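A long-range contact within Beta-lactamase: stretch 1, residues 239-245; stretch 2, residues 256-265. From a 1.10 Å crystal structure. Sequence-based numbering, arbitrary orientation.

Stretch 1 239-245: RYVQANM
Stretch 2 (256-265) MQQALTATHT

Two helical segments meet at right angles: the axes of 239-244 and 256-262 approach to 9.9 Å with a signed crossing angle of -90°, and 287 Å² is buried in total. The register is set by Asn-244 CA to Leu-260 CA at 5.7 Å and Ala-243 CA to Gln-257 CA at 7.2 Å. In stretch 1, helical phi/psi values near -62/-42 hold through Ala-243; Asn-244 (-65/-16) and Met-245 (-106/13) depart from them. Stretch 2 is helical from Met-256 (-67/-44), with Thr-263 at -65/-18 and His-264 at -85/3 in the type I turn Ala-262 to Thr-265.

Asn-244 covers the most surface. Its CA-to-CB bond points sideways, but chi1 -88° (m) and chi2 -78° bring the amide nearer. Asn-244 ND2 donates to Tyr-240 O (2.9 Å, 152°), and Asn-244 OD1 accepts from His-264 NE2 (2.7 Å, 165°). OD1 lies near the imidazole plane, at the ring edge, as an in-plane N-H requires; His-264 has chi1 -47° (m), chi2 172°.

The CA-to-CB bond of Leu-260 (phi/psi -57/-52, chi1 -72° m, chi2 159° t) points toward stretch 1. Leu-260 CD1 packs on Ala-243 CB at 3.7 Å, while Leu-260 CD2 lies 4.1 Å from Tyr-240 CE1, oblique to that ring (Tyr-240 chi1 t).

Gln-257 (t, p, chi3 73°) folds its amide so that Gln-257 NE2 donates to Ala-243 O (3.0 Å, 162°). Water 1 donates to Asn-244 O (2.9 Å from the water O) and hydrogen-bonds Thr-261 OG1 (2.8 Å), bridging the stretches.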

ATOM      1  N   ARG A 239      -4.191  11.270   5.819  1.00  7.13           N
ATOM      2  CA  ARG A 239      -5.595  11.091   6.179  1.00  8.06           C
ATOM      3  C   ARG A 239      -5.972   9.611   6.176  1.00  7.44           C
ATOM      4  O   ARG A 239      -6.664   9.131   7.080  1.00  7.59           O
ATOM      5  CB  ARG A 239      -6.483  11.882   5.220  1.00  9.33           C
ATOM      6  CG  ARG A 239      -7.950  11.809   5.575  1.00 11.09           C
ATOM      7  CD  ARG A 239      -8.830  12.721   4.728  1.00 11.78           C
ATOM      8  NE  ARG A 239     -10.231  12.434   5.012  1.00 12.34           N
ATOM      9  CZ  ARG A 239     -10.921  12.992   6.001  1.00 12.22           C
ATOM     10  NH1 ARG A 239     -10.350  13.892   6.795  1.00 14.59           N
ATOM     11  NH2 ARG A 239     -12.188  12.650   6.199  1.00 16.20           N
ATOM     12  N   TYR A 240      -5.497   8.870   5.175  1.00  7.30           N
ATOM     13  CA  TYR A 240      -5.735   7.428   5.100  1.00  7.34           C
ATOM     14  C   TYR A 240      -5.163   6.722   6.320  1.00  7.07           C
ATOM     15  O   TYR A 240      -5.795   5.816   6.881  1.00  7.43           O
ATOM     16  CB  TYR A 240      -5.065   6.916   3.833  1.00  7.69           C
ATOM     17  CG  TYR A 240      -5.226   5.468   3.425  1.00  7.73           C
ATOM     18  CD1 TYR A 240      -6.479   4.892   3.236  1.00  8.26           C
ATOM     19  CD2 TYR A 240      -4.105   4.713   3.114  1.00  7.89           C
ATOM     20  CE1 TYR A 240      -6.605   3.587   2.783  1.00  9.06           C
ATOM     21  CE2 TYR A 240      -4.217   3.421   2.662  1.00  7.82           C
ATOM     22  CZ  TYR A 240      -5.470   2.862   2.498  1.00  7.64           C
ATOM     23  OH  TYR A 240      -5.605   1.576   2.018  1.00  8.93           O
ATOM     24  N   VAL A 241      -3.964   7.123   6.744  1.00  7.90           N
ATOM     25  CA  VAL A 241      -3.360   6.544   7.942  1.00  7.84           C
ATOM     26  C   VAL A 241      -4.201   6.862   9.177  1.00  7.85           C
ATOM     27  O   VAL A 241      -4.485   5.984   9.999  1.00  7.83           O
ATOM     28  CB  VAL A 241      -1.905   7.026   8.077  1.00  9.01           C
ATOM     29  CG1 VAL A 241      -1.343   6.700   9.457  1.00 11.22           C
ATOM     30  CG2 VAL A 241      -1.044   6.409   6.979  1.00  9.94           C
ATOM     31  N   GLN A 242      -4.619   8.125   9.322  1.00  7.89           N
ATOM     32  CA  GLN A 242      -5.467   8.488  10.453  1.00  8.37           C
ATOM     33  C   GLN A 242      -6.778   7.715  10.441  1.00  8.13           C
ATOM     34  O   GLN A 242      -7.267   7.291  11.496  1.00  8.22           O
ATOM     35  CB  GLN A 242      -5.737   9.993  10.454  1.00  9.44           C
ATOM     36  CG  GLN A 242      -4.532  10.837  10.792  1.00  9.89           C
ATOM     37  CD  GLN A 242      -4.945  12.150  11.415  1.00 11.72           C
ATOM     38  OE1 GLN A 242      -5.386  13.063  10.718  1.00 12.73           O
ATOM     39  NE2 GLN A 242      -4.838  12.240  12.735  1.00 13.54           N
ATOM     40  N   ALA A 243      -7.382   7.557   9.264  1.00  8.07           N
ATOM     41  CA  ALA A 243      -8.623   6.792   9.168  1.00  8.73           C
ATOM     42  C   ALA A 243      -8.403   5.345   9.594  1.00  7.68           C
ATOM     43  O   ALA A 243      -9.255   4.739  10.263  1.00  8.30           O
ATOM     44  CB  ALA A 243      -9.147   6.852   7.733  1.00  9.56           C
ATOM     45  N   ASN A 244      -7.259   4.774   9.208  1.00  7.60           N
ATOM     46  CA  ASN A 244      -6.877   3.435   9.634  1.00  7.98           C
ATOM     47  C   ASN A 244      -6.636   3.338  11.135  1.00  8.14           C
ATOM     48  O   ASN A 244      -6.633   2.224  11.669  1.00 10.25           O
ATOM     49  CB  ASN A 244      -5.655   2.947   8.847  1.00  7.48           C
ATOM     50  CG  ASN A 244      -6.044   2.255   7.556  1.00  7.35           C
ATOM     51  OD1 ASN A 244      -6.463   1.096   7.572  1.00  7.86           O
ATOM     52  ND2 ASN A 244      -5.931   2.964   6.430  1.00  7.42           N
ATOM     53  N   MET A 245      -6.460   4.462  11.828  1.00  8.03           N
ATOM     54  CA  MET A 245      -6.354   4.480  13.281  1.00  7.87           C
ATOM     55  C   MET A 245      -7.611   5.016  13.950  1.00  8.84           C
ATOM     56  O   MET A 245      -7.592   5.310  15.151  1.00 10.58           O
ATOM     57  CB  MET A 245      -5.110   5.252  13.719  1.00  8.13           C
ATOM     58  CG  MET A 245      -3.829   4.604  13.219  1.00  8.77           C
ATOM     59  SD  MET A 245      -2.316   5.260  13.955  1.00  8.22           S
ATOM     60  CE  MET A 245      -2.217   6.876  13.202  1.00 11.06           C
ATOM     61  N   MET A 256     -17.518   2.129   6.398  1.00 15.54           N
ATOM     62  CA  MET A 256     -16.171   2.405   5.914  1.00 14.06           C
ATOM     63  C   MET A 256     -15.132   2.230   7.015  1.00 13.29           C
ATOM     64  O   MET A 256     -14.068   1.646   6.777  1.00 11.19           O
ATOM     65  CB  MET A 256     -16.091   3.801   5.303  1.00 17.54           C
ATOM     66  CG  MET A 256     -14.759   4.065   4.625  1.00 19.15           C
ATOM     67  SD  MET A 256     -14.400   2.830   3.358  1.00 23.55           S
ATOM     68  CE  MET A 256     -15.704   3.175   2.178  1.00 22.82           C
ATOM     69  N   GLN A 257     -15.412   2.728   8.222  1.00 12.85           N
ATOM     70  CA  GLN A 257     -14.466   2.521   9.314  1.00 11.84           C
ATOM     71  C   GLN A 257     -14.298   1.038   9.609  1.00 10.25           C
ATOM     72  O   GLN A 257     -13.177   0.564   9.824  1.00 10.03           O
ATOM     73  CB  GLN A 257     -14.916   3.254  10.572  1.00 13.22           C
ATOM     74  CG  GLN A 257     -13.927   3.097  11.709  1.00 12.54           C
ATOM     75  CD  GLN A 257     -12.607   3.793  11.418  1.00 11.44           C
ATOM     76  OE1 GLN A 257     -12.531   5.021  11.445  1.00 12.68           O
ATOM     77  NE2 GLN A 257     -11.565   3.016  11.125  1.00 10.72           N
ATOM     78  N   GLN A 258     -15.405   0.292   9.634  1.00 10.60           N
ATOM     79  CA  GLN A 258     -15.317  -1.148   9.839  1.00 10.10           C
ATOM     80  C   GLN A 258     -14.453  -1.789   8.766  1.00  9.22           C
ATOM     81  O   GLN A 258     -13.638  -2.671   9.059  1.00 10.15           O
ATOM     82  CB  GLN A 258     -16.714  -1.763   9.803  1.00 11.98           C
ATOM     83  CG  GLN A 258     -17.651  -1.303  10.894  1.00 18.68           C
ATOM     84  CD  GLN A 258     -19.071  -1.783  10.657  1.00 24.54           C
ATOM     85  OE1 GLN A 258     -19.289  -2.834  10.050  1.00 27.44           O
ATOM     86  NE2 GLN A 258     -20.044  -1.008  11.124  1.00 26.84           N
ATOM     87  N   ALA A 259     -14.622  -1.356   7.518  1.00  9.23           N
ATOM     88  CA  ALA A 259     -13.859  -1.924   6.412  1.00  9.12           C
ATOM     89  C   ALA A 259     -12.372  -1.653   6.581  1.00  8.55           C
ATOM     90  O   ALA A 259     -11.543  -2.557   6.413  1.00  8.08           O
ATOM     91  CB  ALA A 259     -14.362  -1.333   5.097  1.00 10.85           C
ATOM     92  N   LEU A 260     -12.014  -0.404   6.900  1.00  8.21           N
ATOM     93  CA  LEU A 260     -10.611  -0.051   7.109  1.00  7.61           C
ATOM     94  C   LEU A 260      -9.996  -0.908   8.204  1.00  7.23           C
ATOM     95  O   LEU A 260      -8.941  -1.529   8.019  1.00  7.56           O
ATOM     96  CB  LEU A 260     -10.506   1.421   7.497  1.00  7.97           C
ATOM     97  CG  LEU A 260     -10.774   2.432   6.383  1.00  8.53           C
ATOM     98  CD1 LEU A 260     -11.148   3.775   7.004  1.00 10.68           C
ATOM     99  CD2 LEU A 260      -9.551   2.562   5.478  1.00  9.91           C
ATOM    100  N   THR A 261     -10.651  -0.947   9.358  1.00  7.81           N
ATOM    101  CA  THR A 261     -10.098  -1.672  10.492  1.00  7.88           C
ATOM    102  C   THR A 261      -9.950  -3.150  10.175  1.00  7.10           C
ATOM    103  O   THR A 261      -8.938  -3.765  10.518  1.00  7.36           O
ATOM    104  CB  THR A 261     -11.004  -1.443  11.700  1.00  8.39           C
ATOM    105  OG1 THR A 261     -10.967  -0.050  12.032  1.00  9.79           O
ATOM    106  CG2 THR A 261     -10.569  -2.285  12.902  1.00 11.38           C
ATOM    107  N   ALA A 262     -10.938  -3.730   9.489  1.00  7.22           N
ATOM    108  CA  ALA A 262     -10.907  -5.162   9.221  1.00  7.78           C
ATOM    109  C   ALA A 262      -9.775  -5.565   8.288  1.00  6.55           C
ATOM    110  O   ALA A 262      -9.393  -6.741   8.283  1.00  6.97           O
ATOM    111  CB  ALA A 262     -12.251  -5.653   8.671  1.00  8.72           C
ATOM    112  N   THR A 263      -9.224  -4.636   7.496  1.00  6.43           N
ATOM    113  CA  THR A 263      -8.070  -5.009   6.678  1.00  6.97           C
ATOM    114  C   THR A 263      -6.863  -5.368   7.527  1.00  5.97           C
ATOM    115  O   THR A 263      -5.922  -5.982   7.006  1.00  6.67           O
ATOM    116  CB  THR A 263      -7.642  -3.926   5.677  1.00  6.38           C
ATOM    117  OG1 THR A 263      -7.180  -2.764   6.375  1.00  6.84           O
ATOM    118  CG2 THR A 263      -8.751  -3.561   4.701  1.00  7.84           C
ATOM    119  N   HIS A 264      -6.853  -4.963   8.801  1.00  6.64           N
ATOM    120  CA  HIS A 264      -5.745  -5.260   9.699  1.00  6.68           C
ATOM    121  C   HIS A 264      -5.863  -6.632  10.352  1.00  6.14           C
ATOM    122  O   HIS A 264      -5.018  -6.965  11.190  1.00  7.18           O
ATOM    123  CB  HIS A 264      -5.653  -4.235  10.838  1.00  7.30           C
ATOM    124  CG  HIS A 264      -5.747  -2.796  10.423  1.00  6.45           C
ATOM    125  ND1 HIS A 264      -5.832  -1.786  11.354  1.00  6.98           N
ATOM    126  CD2 HIS A 264      -5.778  -2.190   9.210  1.00  7.18           C
ATOM    127  CE1 HIS A 264      -5.919  -0.622  10.738  1.00  7.84           C
ATOM    128  NE2 HIS A 264      -5.884  -0.836   9.437  1.00  7.19           N
ATOM    129  N   THR A 265      -6.886  -7.417  10.015  1.00  6.62           N
ATOM    130  CA  THR A 265      -7.030  -8.755  10.568  1.00  6.68           C
ATOM    131  C   THR A 265      -5.854  -9.605  10.109  1.00  6.29           C
ATOM    132  O   THR A 265      -5.481  -9.575   8.935  1.00  7.13           O
ATOM    133  CB  THR A 265      -8.339  -9.367  10.060  1.00  6.72           C
ATOM    134  OG1 THR A 265      -9.423  -8.501  10.414  1.00  7.11           O
ATOM    135  CG2 THR A 265      -8.575 -10.729  10.672  1.00  7.58           C
TER
HETATM  136  O   HOH W   1      -8.596   0.899  13.269  1.00 18.08           O